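Local coordinates for protein nidogen-1 (Mus musculus, PDB 1GL4) that binds laminin, collagen IV and perlecan in basement membranes and probably takes part in interactions between cells and the extracellular matrix, at residues A[67-72]-A[95-100]; A[99-104]-A[175-180]; A[203-208]-A[225-230]; A[207-212]-A[219-224]; A[247-252]-A[273-278]. One frame throughout, in Å; residues are numbered along the deposited sequence.

Contact 1: residues A[67-72]-A[95-100]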
# COMPACT_ATOMS: atom_id res chain seq x y z
N VAL A 67 -15.97 -0.28 26.35
CA VAL A 67 -16.13 -1.60 25.72
C VAL A 67 -15.53 -1.48 24.32
O VAL A 67 -15.90 -0.60 23.55
CB VAL A 67 -17.60 -2.00 25.62
CG1 VAL A 67 -17.72 -3.33 24.88
CG2 VAL A 67 -18.21 -2.12 27.02
N PRO A 68 -14.59 -2.36 23.98
CA PRO A 68 -13.98 -2.28 22.65
C PRO A 68 -14.73 -2.99 21.53
O PRO A 68 -15.54 -3.89 21.77
CB PRO A 68 -12.61 -2.89 22.88
CG PRO A 68 -12.95 -4.04 23.80
CD PRO A 68 -13.94 -3.42 24.79
N VAL A 69 -14.47 -2.56 20.30
CA VAL A 69 -15.06 -3.20 19.13
C VAL A 69 -14.03 -4.28 18.81
O VAL A 69 -12.84 -4.00 18.71
CB VAL A 69 -15.18 -2.23 17.94
CG1 VAL A 69 -15.67 -2.97 16.70
CG2 VAL A 69 -16.13 -1.09 18.30
N VAL A 70 -14.50 -5.51 18.64
CA VAL A 70 -13.60 -6.62 18.36
C VAL A 70 -13.93 -7.30 17.05
O VAL A 70 -15.09 -7.58 16.76
CB VAL A 70 -13.68 -7.68 19.49
CG1 VAL A 70 -12.71 -8.83 19.21
CG2 VAL A 70 -13.36 -7.04 20.83
N PHE A 71 -12.91 -7.55 16.24
CA PHE A 71 -13.12 -8.24 14.98
C PHE A 71 -11.93 -9.14 14.68
O PHE A 71 -10.78 -8.80 14.93
CB PHE A 71 -13.38 -7.24 13.84
CG PHE A 71 -12.31 -6.20 13.67
CD1 PHE A 71 -11.19 -6.45 12.88
CD2 PHE A 71 -12.44 -4.95 14.27
CE1 PHE A 71 -10.22 -5.47 12.69
CE2 PHE A 71 -11.47 -3.96 14.08
CZ PHE A 71 -10.36 -4.23 13.29
N GLU A 72 -12.24 -10.33 14.17
CA GLU A 72 -11.22 -11.30 13.83
C GLU A 72 -11.57 -11.91 12.48
O GLU A 72 -12.72 -11.88 12.05
CB GLU A 72 -11.17 -12.39 14.92
CG GLU A 72 -10.78 -11.84 16.29
CD GLU A 72 -11.17 -12.77 17.43
OE1 GLU A 72 -12.37 -13.10 17.55
OE2 GLU A 72 -10.28 -13.16 18.22
N PRO A 95 -16.59 -3.31 10.77
CA PRO A 95 -17.82 -2.78 11.38
C PRO A 95 -17.95 -1.26 11.26
O PRO A 95 -16.97 -0.54 11.39
CB PRO A 95 -17.70 -3.22 12.84
CG PRO A 95 -16.82 -4.43 12.78
CD PRO A 95 -15.78 -4.02 11.78
N GLU A 96 -19.18 -0.80 11.04
CA GLU A 96 -19.46 0.63 10.93
C GLU A 96 -19.10 1.34 12.23
O GLU A 96 -18.87 2.55 12.25
CB GLU A 96 -20.94 0.88 10.62
CG GLU A 96 -21.70 -0.34 10.11
CD GLU A 96 -21.81 -1.44 11.15
OE1 GLU A 96 -22.29 -1.16 12.27
OE2 GLU A 96 -21.42 -2.59 10.84
N THR A 97 -19.08 0.59 13.32
CA THR A 97 -18.77 1.13 14.63
C THR A 97 -17.31 1.57 14.76
O THR A 97 -16.95 2.27 15.70
CB THR A 97 -19.05 0.09 15.73
OG1 THR A 97 -18.39 -1.13 15.42
CG2 THR A 97 -20.55 -0.16 15.86
N VAL A 98 -16.47 1.16 13.81
CA VAL A 98 -15.05 1.53 13.88
C VAL A 98 -14.52 2.02 12.53
O VAL A 98 -13.48 2.68 12.47
CB VAL A 98 -14.20 0.32 14.37
CG1 VAL A 98 -14.00 -0.69 13.24
CG2 VAL A 98 -12.87 0.81 14.91
N GLY A 99 -15.24 1.69 11.46
CA GLY A 99 -14.84 2.08 10.12
C GLY A 99 -14.45 3.53 9.90
O GLY A 99 -13.39 3.81 9.34
N TYR A 100 -15.29 4.46 10.33
CA TYR A 100 -14.97 5.87 10.13
C TYR A 100 -13.82 6.33 11.01
O TYR A 100 -13.01 7.15 10.59
CB TYR A 100 -16.22 6.73 10.38
CG TYR A 100 -17.37 6.41 9.45
CD1 TYR A 100 -18.38 5.53 9.84
CD2 TYR A 100 -17.43 6.96 8.17
CE1 TYR A 100 -19.42 5.21 8.97
CE2 TYR A 100 -18.47 6.65 7.30
CZ TYR A 100 -19.46 5.77 7.71
OH TYR A 100 -20.50 5.47 6.86
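V69 and F71, alternate residues at the start of strand 69-81, turn their side chains onto P95 and the short, weakly bonded helix that follows it, through T97 and V98. The apolar contacts are of ordinary van der Waals length. V69 CG1, set anti to the backbone N (chi1 175°), stands 4.3 Å from P95 CG and also meets V98 CB. F71 brings one side of its ring to the same two residues, with CE2 4.2 Å from V98 CG1 and CD2 close to P95 CD, both at an oblique approach.

A second kind of contact is polar against apolar. T97 OG1 lies 3.5 Å from V69 CG1 and almost as near to CG2, so the fork of the valine straddles the hydroxyl. No hydrogen bond crosses between the segments; polar order is local to the turn, where P95 O accepts from both V98 N (3.0 Å) and G99 N (2.8 Å).

In the nidogen G2 barrel, strand 69-81 is hydrogen-bonded to strand 49-62, V69 pairing with I60 and F71 with G58. Residues 95-98 pack on side chains of strand 69-81, while T97 also touches Y179 of the loop before strand 182-195.

Contact 2: residues A[99-104]-A[175-180]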
# COMPACT_ATOMS: atom_id res chain seq x y z
N GLY A 99 -15.24 1.69 11.46
CA GLY A 99 -14.84 2.08 10.12
C GLY A 99 -14.45 3.53 9.90
O GLY A 99 -13.39 3.81 9.34
N TYR A 100 -15.29 4.46 10.33
CA TYR A 100 -14.97 5.87 10.13
C TYR A 100 -13.82 6.33 11.01
O TYR A 100 -13.01 7.15 10.59
CB TYR A 100 -16.22 6.73 10.38
CG TYR A 100 -17.37 6.41 9.45
CD1 TYR A 100 -18.38 5.53 9.84
CD2 TYR A 100 -17.43 6.96 8.17
CE1 TYR A 100 -19.42 5.21 8.97
CE2 TYR A 100 -18.47 6.65 7.30
CZ TYR A 100 -19.46 5.77 7.71
OH TYR A 100 -20.50 5.47 6.86
N SER A 101 -13.72 5.79 12.22
CA SER A 101 -12.64 6.19 13.13
C SER A 101 -11.25 5.67 12.74
O SER A 101 -10.25 6.12 13.29
CB SER A 101 -12.97 5.77 14.56
OG SER A 101 -14.07 6.53 15.05
N LEU A 102 -11.19 4.73 11.80
CA LEU A 102 -9.90 4.19 11.35
C LEU A 102 -9.41 4.92 10.09
O LEU A 102 -8.30 4.69 9.62
CB LEU A 102 -10.03 2.70 11.04
CG LEU A 102 -10.41 1.76 12.19
CD1 LEU A 102 -10.59 0.35 11.66
CD2 LEU A 102 -9.35 1.80 13.28
N LEU A 103 -10.25 5.81 9.56
CA LEU A 103 -9.91 6.55 8.34
C LEU A 103 -8.55 7.26 8.32
O LEU A 103 -7.88 7.29 7.30
CB LEU A 103 -11.01 7.56 8.00
CG LEU A 103 -12.27 6.96 7.34
CD1 LEU A 103 -13.34 8.02 7.18
CD2 LEU A 103 -11.89 6.36 5.98
N PRO A 104 -8.14 7.86 9.45
CA PRO A 104 -6.84 8.55 9.45
C PRO A 104 -5.63 7.62 9.42
O PRO A 104 -4.52 8.06 9.13
CB PRO A 104 -6.87 9.36 10.75
CG PRO A 104 -8.34 9.50 11.07
CD PRO A 104 -8.88 8.14 10.69
N PRO A 175 -9.57 8.17 18.69
CA PRO A 175 -10.63 9.17 18.86
C PRO A 175 -11.82 8.82 17.96
O PRO A 175 -11.66 8.16 16.94
CB PRO A 175 -9.95 10.47 18.41
CG PRO A 175 -8.47 10.20 18.56
CD PRO A 175 -8.36 8.76 18.12
N GLN A 176 -13.01 9.27 18.35
CA GLN A 176 -14.20 8.99 17.55
C GLN A 176 -14.39 9.96 16.40
O GLN A 176 -14.28 11.18 16.58
CB GLN A 176 -15.44 9.02 18.43
CG GLN A 176 -16.73 8.71 17.69
CD GLN A 176 -17.94 8.84 18.58
OE1 GLN A 176 -18.30 9.95 19.00
NE2 GLN A 176 -18.57 7.72 18.88
N ILE A 177 -14.68 9.42 15.23
CA ILE A 177 -14.95 10.22 14.04
C ILE A 177 -16.44 10.03 13.75
O ILE A 177 -16.93 8.90 13.76
CB ILE A 177 -14.08 9.76 12.85
CG1 ILE A 177 -12.66 10.27 13.05
CG2 ILE A 177 -14.66 10.26 11.53
CD1 ILE A 177 -11.75 10.03 11.90
N PRO A 178 -17.17 11.12 13.52
CA PRO A 178 -18.62 11.07 13.24
C PRO A 178 -18.99 10.13 12.09
O PRO A 178 -18.29 10.06 11.09
CB PRO A 178 -18.96 12.52 12.91
CG PRO A 178 -17.97 13.30 13.74
CD PRO A 178 -16.69 12.52 13.51
N TYR A 179 -20.10 9.42 12.25
CA TYR A 179 -20.58 8.52 11.21
C TYR A 179 -20.82 9.33 9.93
O TYR A 179 -21.46 10.39 9.97
CB TYR A 179 -21.90 7.86 11.64
CG TYR A 179 -21.76 6.59 12.47
CD1 TYR A 179 -20.64 6.38 13.28
CD2 TYR A 179 -22.76 5.63 12.47
CE1 TYR A 179 -20.53 5.23 14.07
CE2 TYR A 179 -22.67 4.48 13.26
CZ TYR A 179 -21.54 4.29 14.06
OH TYR A 179 -21.45 3.16 14.84
N GLY A 180 -20.30 8.84 8.81
CA GLY A 180 -20.50 9.52 7.54
C GLY A 180 -19.51 10.62 7.21
O GLY A 180 -19.60 11.23 6.14
O HOH W 1 -9.80 8.33 14.83
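Two loops of the nidogen G2 beta-barrel, one leading from helix 96-99 to helix 107-115 and the other into strand 182-195, meet where Y100, S101 and P104 face I177, Y179 and G180. S101 supplies the direct polar link: its OG, anti to its own carbonyl carbon (chi1 -68°), accepts a fairly straight hydrogen bond of 3.0 Å from I177 N. A water adds a second bridge by donating to S101 O at 2.7 Å and to P175 O, so that a side-chain bond and a water bridge, not strand pairing, join the two loops.

Next to this polar link I177 makes the apolar contacts. Its CD1 approaches Y100 O and reaches P104 CG tip to tip at 3.5 Å, while CG2 touches Y100 CB. The family belongs to the same clan as green fluorescent protein, whose barrel is threaded by a helical segment; here L102 packs on I60, and L103 and I177 pack on V183, so the loops lean on barrel strands.

The ring of Y100 receives the second loop on one face. G180 N sits 3.2 Å above the ring plane, toward the rim, and Y179 CA makes a CH-pi contact 4.2 Å from the Y100 centroid, 19° off the normal. The Y179 and Y100 rings lie near parallel, planes 29° apart, but slide past each other with little overlap. The side chain of Y100 is about 12 Å from that of R268, a perlecan-binding residue.

Contact 3: residues A[203-208]-A[225-230]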
# COMPACT_ATOMS: atom_id res chain seq x y z
N SER A 203 7.26 10.26 13.03
CA SER A 203 6.71 11.37 12.27
C SER A 203 5.45 11.94 12.90
O SER A 203 4.55 11.20 13.31
CB SER A 203 6.41 10.91 10.84
OG SER A 203 5.69 11.89 10.11
N THR A 204 5.39 13.27 12.99
CA THR A 204 4.24 13.96 13.55
C THR A 204 3.56 14.67 12.37
O THR A 204 4.18 15.53 11.73
CB THR A 204 4.67 15.00 14.62
OG1 THR A 204 5.37 14.32 15.67
CG2 THR A 204 3.45 15.70 15.22
N ARG A 205 2.31 14.31 12.09
CA ARG A 205 1.58 14.89 10.97
C ARG A 205 0.16 15.30 11.35
O ARG A 205 -0.35 14.96 12.41
CB ARG A 205 1.49 13.88 9.81
CG ARG A 205 2.81 13.29 9.37
CD ARG A 205 2.66 12.61 8.00
NE ARG A 205 2.05 11.28 8.05
CZ ARG A 205 2.69 10.17 8.40
NH1 ARG A 205 3.98 10.21 8.74
NH2 ARG A 205 2.06 9.00 8.37
N GLU A 206 -0.50 16.03 10.45
CA GLU A 206 -1.87 16.46 10.70
C GLU A 206 -2.78 15.87 9.63
O GLU A 206 -2.33 15.50 8.55
CB GLU A 206 -1.97 17.99 10.71
CG GLU A 206 -1.86 18.63 9.34
CD GLU A 206 -2.18 20.12 9.34
OE1 GLU A 206 -2.36 20.69 8.24
OE2 GLU A 206 -2.25 20.73 10.43
N TYR A 207 -4.07 15.78 9.95
CA TYR A 207 -5.06 15.28 9.01
C TYR A 207 -6.33 16.10 9.22
O TYR A 207 -6.56 16.65 10.30
CB TYR A 207 -5.32 13.78 9.25
CG TYR A 207 -5.79 13.41 10.64
CD1 TYR A 207 -7.15 13.32 10.93
CD2 TYR A 207 -4.88 13.17 11.67
CE1 TYR A 207 -7.59 12.99 12.21
CE2 TYR A 207 -5.31 12.85 12.95
CZ TYR A 207 -6.66 12.76 13.22
OH TYR A 207 -7.10 12.49 14.49
N THR A 208 -7.15 16.19 8.18
CA THR A 208 -8.37 16.97 8.26
C THR A 208 -9.63 16.12 8.24
O THR A 208 -9.73 15.18 7.46
CB THR A 208 -8.46 17.96 7.09
OG1 THR A 208 -7.33 18.84 7.13
CG2 THR A 208 -9.75 18.79 7.17
N TYR A 225 -1.31 13.68 14.88
CA TYR A 225 -0.91 12.41 15.48
C TYR A 225 0.55 12.11 15.19
O TYR A 225 1.12 12.62 14.23
CB TYR A 225 -1.83 11.23 15.08
CG TYR A 225 -2.08 10.93 13.61
CD1 TYR A 225 -2.98 9.94 13.25
CD2 TYR A 225 -1.44 11.63 12.58
CE1 TYR A 225 -3.26 9.64 11.93
CE2 TYR A 225 -1.71 11.34 11.24
CZ TYR A 225 -2.63 10.33 10.92
OH TYR A 225 -2.94 10.03 9.61
N GLN A 226 1.16 11.30 16.05
CA GLN A 226 2.56 10.94 15.89
C GLN A 226 2.71 9.45 15.64
O GLN A 226 2.24 8.63 16.43
CB GLN A 226 3.36 11.31 17.14
CG GLN A 226 4.86 11.00 17.01
CD GLN A 226 5.63 11.21 18.30
OE1 GLN A 226 5.47 10.46 19.26
NE2 GLN A 226 6.47 12.24 18.33
N TRP A 227 3.37 9.11 14.54
CA TRP A 227 3.62 7.72 14.18
C TRP A 227 5.04 7.32 14.56
O TRP A 227 6.00 8.04 14.27
CB TRP A 227 3.40 7.50 12.68
CG TRP A 227 1.96 7.41 12.33
CD1 TRP A 227 1.11 8.44 12.05
CD2 TRP A 227 1.16 6.22 12.35
NE1 TRP A 227 -0.17 7.96 11.89
CE2 TRP A 227 -0.17 6.60 12.07
CE3 TRP A 227 1.44 4.86 12.57
CZ2 TRP A 227 -1.22 5.68 12.01
CZ3 TRP A 227 0.40 3.94 12.51
CH2 TRP A 227 -0.92 4.36 12.23
N ARG A 228 5.17 6.17 15.21
CA ARG A 228 6.48 5.65 15.63
C ARG A 228 6.55 4.18 15.22
O ARG A 228 5.64 3.42 15.52
CB ARG A 228 6.61 5.77 17.16
CG ARG A 228 6.40 7.19 17.71
CD ARG A 228 6.58 7.24 19.23
NE ARG A 228 5.55 6.49 19.95
CZ ARG A 228 4.30 6.91 20.14
NH1 ARG A 228 3.91 8.10 19.67
NH2 ARG A 228 3.43 6.15 20.79
N GLN A 229 7.61 3.78 14.52
CA GLN A 229 7.71 2.38 14.10
C GLN A 229 9.11 1.78 14.06
O GLN A 229 10.11 2.46 13.84
CB GLN A 229 7.02 2.21 12.73
CG GLN A 229 7.68 2.94 11.57
CD GLN A 229 6.79 3.05 10.33
OE1 GLN A 229 6.13 2.08 9.93
NE2 GLN A 229 6.77 4.23 9.73
N THR A 230 9.17 0.47 14.30
CA THR A 230 10.43 -0.27 14.29
C THR A 230 10.25 -1.47 13.37
O THR A 230 9.35 -2.30 13.57
CB THR A 230 10.80 -0.73 15.70
OG1 THR A 230 11.04 0.42 16.52
CG2 THR A 230 12.06 -1.60 15.67
O HOH W 2 -0.95 10.44 7.71
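Y225 meets R205 and Y207 where segments 203-208 and 225-230 of strands 198-210 and 221-232 pair as a beta-hairpin of the nidogen G2 beta-barrel, and its ring is the centrepiece of the contact. Y207 CD2 lies 3.6 Å above the Y225 ring plane, over its centre, while W227 NE1 takes the opposite face, also over the centre, at 3.4 Å. The two tyrosine rings are oblique, planes 48° apart. At the backbone, R205 and Y225 form a hydrogen-bonded pair: R205 N donates to Y225 O at 3.0 Å, and Y225 N returns a bond to R205 O. S203 and W227 form the next such pair, and between them T204 and Q226 are a non-hydrogen-bonded pair whose side chains touch on the other face of the sheet.

The R205 chain bends at chi3 (-79°), which places NE. The guanidinium plane is 6° from that of the W227 indole, with W227 CD1 over one guanidinium face, 3.8 Å from R205 NH2. R205 NH1 donates to S203 OG at 2.8 Å and also forms a salt bridge to E190; the R205 side chain makes a cation-pi contact with Y188. One water accepts from R205 NE at 3.1 Å and donates to Y225 OH, which is also hydrogen-bonded to P104 O.

The carboxylate of E190 and the ring of Y188, with W227 alongside, probably stabilise the arginine charge, while carbonyl and water satisfy the hydroxyl of buried Y225.

Contact 4: residues A[207-212]-A[219-224]; sequences YTVMEP and PSHTHI
V209 and H221 pair next to the connecting loop of the beta-hairpin made by strands 198-210 and 221-232, and two more side chains, H223 and E211, tighten that side. Y207 with H223 and V209 with H221 are hydrogen-bonded pairs; V209 N donates to H221 O at 2.8 Å, whereas the return bond from H221 N to V209 O stretches to 3.2 Å. V209 CB makes an off-centre CH-pi contact with the H221 ring, 4.0 Å from its centroid. V209 O lies above one face of that ring, toward the rim. V209 CG2 comes up to the edge of the H223 ring beside CD2. The Y207 OH packs 3.4 Å from H223 CB, with the two rings oblique to one another.

T208 and T222, the intervening non-hydrogen-bonded pair, point their side chains to the other face, the looser one. There T208 OG1 merely touches T222 CG2 at 3.5 Å, and T208 CG2 brushes S220 CB. S220 and T222 are solvent-exposed, and no side-chain hydrogen bond joins the segments on this side.

On the V209 side H223, H221 and, from the loop, E211 are linked in series. H221 ND1 and H223 NE2 are hydrogen-bonded at 2.8 Å. At the far end of the imidazole, H221 NE2 donates almost straight (169°) and in its ring plane to the anti lone pair of E211 OE2, 2.9 Å away.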
# COMPACT_ATOMS: atom_id res chain seq x y z
N TYR A 207 -4.07 15.78 9.95
CA TYR A 207 -5.06 15.28 9.01
C TYR A 207 -6.33 16.10 9.22
O TYR A 207 -6.56 16.65 10.30
CB TYR A 207 -5.32 13.78 9.25
CG TYR A 207 -5.79 13.41 10.64
CD1 TYR A 207 -7.15 13.32 10.93
CD2 TYR A 207 -4.88 13.17 11.67
CE1 TYR A 207 -7.59 12.99 12.21
CE2 TYR A 207 -5.31 12.85 12.95
CZ TYR A 207 -6.66 12.76 13.22
OH TYR A 207 -7.10 12.49 14.49
N THR A 208 -7.15 16.19 8.18
CA THR A 208 -8.37 16.97 8.26
C THR A 208 -9.63 16.12 8.24
O THR A 208 -9.73 15.18 7.46
CB THR A 208 -8.46 17.96 7.09
OG1 THR A 208 -7.33 18.84 7.13
CG2 THR A 208 -9.75 18.79 7.17
N VAL A 209 -10.58 16.46 9.11
CA VAL A 209 -11.85 15.74 9.19
C VAL A 209 -12.98 16.62 8.63
O VAL A 209 -13.23 17.71 9.13
CB VAL A 209 -12.22 15.36 10.64
CG1 VAL A 209 -13.58 14.68 10.67
CG2 VAL A 209 -11.16 14.45 11.23
N MET A 210 -13.64 16.13 7.59
CA MET A 210 -14.76 16.85 6.98
C MET A 210 -16.06 16.24 7.51
O MET A 210 -16.26 15.02 7.45
CB MET A 210 -14.71 16.73 5.46
CG MET A 210 -13.48 17.36 4.83
SD MET A 210 -13.49 17.21 3.02
CE MET A 210 -14.54 18.61 2.58
N GLU A 211 -16.94 17.09 8.03
CA GLU A 211 -18.22 16.66 8.60
C GLU A 211 -19.16 16.00 7.57
O GLU A 211 -19.06 16.27 6.38
CB GLU A 211 -18.92 17.85 9.26
CG GLU A 211 -18.21 18.36 10.51
CD GLU A 211 -18.40 17.43 11.70
OE1 GLU A 211 -19.56 17.08 12.00
OE2 GLU A 211 -17.39 17.05 12.35
N PRO A 212 -20.07 15.13 8.04
CA PRO A 212 -21.04 14.41 7.20
C PRO A 212 -21.65 15.26 6.10
O PRO A 212 -22.17 16.35 6.35
CB PRO A 212 -22.08 13.94 8.21
CG PRO A 212 -21.26 13.66 9.41
CD PRO A 212 -20.33 14.86 9.47
N PRO A 219 -18.12 23.42 9.57
CA PRO A 219 -16.74 23.59 9.09
C PRO A 219 -15.81 22.43 9.45
O PRO A 219 -15.98 21.79 10.49
CB PRO A 219 -16.31 24.90 9.75
CG PRO A 219 -17.61 25.67 9.80
CD PRO A 219 -18.58 24.62 10.28
N SER A 220 -14.83 22.16 8.59
CA SER A 220 -13.87 21.08 8.82
C SER A 220 -12.90 21.41 9.95
O SER A 220 -12.77 22.58 10.34
CB SER A 220 -13.08 20.80 7.54
OG SER A 220 -12.32 21.94 7.16
N HIS A 221 -12.23 20.39 10.47
CA HIS A 221 -11.28 20.58 11.57
C HIS A 221 -10.08 19.64 11.46
O HIS A 221 -10.19 18.50 11.03
CB HIS A 221 -11.98 20.38 12.91
CG HIS A 221 -12.95 19.23 12.93
ND1 HIS A 221 -12.64 18.00 13.47
CD2 HIS A 221 -14.22 19.13 12.48
CE1 HIS A 221 -13.68 17.20 13.35
NE2 HIS A 221 -14.66 17.86 12.76
N THR A 222 -8.92 20.15 11.86
CA THR A 222 -7.67 19.41 11.79
C THR A 222 -7.25 18.81 13.12
O THR A 222 -7.60 19.32 14.19
CB THR A 222 -6.54 20.31 11.29
OG1 THR A 222 -6.38 21.40 12.21
CG2 THR A 222 -6.86 20.84 9.91
N HIS A 223 -6.48 17.73 13.05
CA HIS A 223 -5.99 17.06 14.25
C HIS A 223 -4.59 16.54 13.95
O HIS A 223 -4.21 16.40 12.79
CB HIS A 223 -6.95 15.92 14.63
CG HIS A 223 -8.34 16.40 14.92
ND1 HIS A 223 -8.68 17.06 16.08
CD2 HIS A 223 -9.46 16.39 14.15
CE1 HIS A 223 -9.94 17.44 16.02
NE2 HIS A 223 -10.44 17.05 14.85
N ILE A 224 -3.82 16.28 15.00
CA ILE A 224 -2.44 15.83 14.84
C ILE A 224 -2.15 14.49 15.51
O ILE A 224 -2.69 14.20 16.57
CB ILE A 224 -1.46 16.85 15.47
CG1 ILE A 224 -1.75 18.25 14.94
CG2 ILE A 224 -0.01 16.45 15.19
CD1 ILE A 224 -1.13 19.37 15.78

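Contact 5: residues A[247-252]-A[273-278]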
# COMPACT_ATOMS: atom_id res chain seq x y z
N SER A 247 22.49 5.14 5.77
CA SER A 247 22.08 5.26 7.16
C SER A 247 20.71 5.94 7.27
O SER A 247 20.00 5.74 8.25
CB SER A 247 23.13 6.05 7.95
OG SER A 247 23.53 7.22 7.27
N THR A 248 20.35 6.72 6.26
CA THR A 248 19.06 7.41 6.24
C THR A 248 18.51 7.51 4.81
O THR A 248 19.23 7.89 3.89
CB THR A 248 19.17 8.84 6.80
OG1 THR A 248 19.73 8.81 8.11
CG2 THR A 248 17.79 9.50 6.86
N GLN A 249 17.24 7.15 4.64
CA GLN A 249 16.59 7.24 3.33
C GLN A 249 15.28 8.02 3.50
O GLN A 249 14.64 7.95 4.55
CB GLN A 249 16.30 5.84 2.77
CG GLN A 249 17.55 4.99 2.53
CD GLN A 249 17.25 3.63 1.92
OE1 GLN A 249 18.15 2.79 1.77
NE2 GLN A 249 16.00 3.40 1.57
N GLN A 250 14.89 8.77 2.48
CA GLN A 250 13.67 9.56 2.57
C GLN A 250 12.53 9.03 1.71
O GLN A 250 12.70 8.80 0.51
CB GLN A 250 13.96 11.01 2.18
CG GLN A 250 12.72 11.90 2.10
CD GLN A 250 13.05 13.32 1.70
OE1 GLN A 250 12.36 13.92 0.87
NE2 GLN A 250 14.11 13.87 2.28
N LEU A 251 11.38 8.82 2.34
CA LEU A 251 10.20 8.34 1.63
C LEU A 251 9.31 9.54 1.35
O LEU A 251 8.92 10.27 2.27
CB LEU A 251 9.42 7.32 2.48
CG LEU A 251 8.21 6.65 1.81
CD1 LEU A 251 8.71 5.59 0.83
CD2 LEU A 251 7.30 6.00 2.86
N SER A 252 9.00 9.76 0.07
CA SER A 252 8.13 10.87 -0.34
C SER A 252 6.76 10.28 -0.68
O SER A 252 6.64 9.40 -1.54
CB SER A 252 8.73 11.59 -1.55
OG SER A 252 9.99 12.17 -1.21
N ASN A 273 4.28 6.36 -3.68
CA ASN A 273 5.56 6.41 -2.98
C ASN A 273 6.84 6.39 -3.82
O ASN A 273 6.91 5.69 -4.83
CB ASN A 273 5.64 5.22 -2.02
CG ASN A 273 4.44 5.13 -1.10
OD1 ASN A 273 4.52 5.51 0.06
ND2 ASN A 273 3.32 4.64 -1.63
N SER A 274 7.83 7.16 -3.38
CA SER A 274 9.16 7.24 -4.00
C SER A 274 10.18 7.19 -2.86
O SER A 274 9.98 7.81 -1.82
CB SER A 274 9.34 8.54 -4.78
OG SER A 274 8.68 8.49 -6.03
N ILE A 275 11.28 6.46 -3.05
CA ILE A 275 12.31 6.37 -2.02
C ILE A 275 13.65 6.87 -2.57
O ILE A 275 14.06 6.48 -3.67
CB ILE A 275 12.45 4.90 -1.49
CG1 ILE A 275 13.32 4.87 -0.24
CG2 ILE A 275 13.05 4.01 -2.56
CD1 ILE A 275 12.65 5.40 1.00
N GLY A 276 14.32 7.73 -1.82
CA GLY A 276 15.59 8.28 -2.27
C GLY A 276 16.36 9.04 -1.21
O GLY A 276 16.11 8.88 -0.01
N PRO A 277 17.31 9.90 -1.62
CA PRO A 277 18.12 10.69 -0.69
C PRO A 277 17.36 11.79 0.05
O PRO A 277 16.32 12.26 -0.41
CB PRO A 277 19.21 11.25 -1.60
CG PRO A 277 18.47 11.47 -2.88
CD PRO A 277 17.68 10.19 -3.02
N VAL A 278 17.89 12.20 1.20
CA VAL A 278 17.28 13.26 1.99
C VAL A 278 17.47 14.59 1.26
O VAL A 278 18.59 14.99 0.96
CB VAL A 278 17.95 13.37 3.39
CG1 VAL A 278 17.32 14.50 4.18
CG2 VAL A 278 17.81 12.05 4.13
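The carboxamides of Q249 and N273 are the flat groups that can be followed here, and each touches an aliphatic side chain of the opposite segment. Q249 NE2 lies 3.6 Å from I275 CG1 and a little farther from CD1, an approach that packs the amide end on the isoleucine; the same NE2 is hydrogen-bonded to K124 O, outside the segments. N273 OD1 stands 4.0 Å from L251 CD2, and ND2 makes a weak hydrogen bond with G85 O.

The backbones carry the pairing. Q250 and G276 form one antiparallel hydrogen-bonded pair, with Q250 N donating to G276 O at 2.8 Å and G276 N returning to Q250 O. S252 and S274 form the next, with S252 N to S274 O at 2.9 Å and S274 N to S252 O at 3.1 Å. Between them L251 and I275 are the non-hydrogen-bonded pair, and they join by methyls: L251 CD1 is 3.9 Å from I275 CD1. In I275, chi1 of -169° sets CG1 anti to the backbone N, and chi2 of 74° brings CD1 to 3.4 Å from Q250 O.

At the open end the strand pairing gives way. G276 is almost fully extended, and a CB there would meet P277 CD. Beyond it residues 277-278 are loop, and V278 CG2 touches T248 CG2.

L251 also packs on E190 and Y192, and Q250 on T189 and L191, of strand 182-195. Strand 248-261 thus has antiparallel neighbours on both sides, strand 182-195 and its hairpin partner, strand 266-276, within the nidogen G2 beta-barrel.

How the contacts relate
Contacts 3 and 4 divide one hairpin between them, strands 198-210 and 221-232, sharing Y207 and T208: contact 3 is the aromatic length with one arginine, contact 4 the surface end with its carboxylate and histidines. The other four are partly buried, contact 5 having the most buried residues, six of eleven; it pairs the last two barrel strands through backbone bonds and aliphatic methyls. Contact 1 sets a short helix against strand 69-81 with no hydrogen bond across; contact 2 joins two loops by one bond and a water. These two share G99 and Y100 and touch through Y179 and T97. P104 of contact 2 links to contacts 3 and 4 through Y225 and Y207.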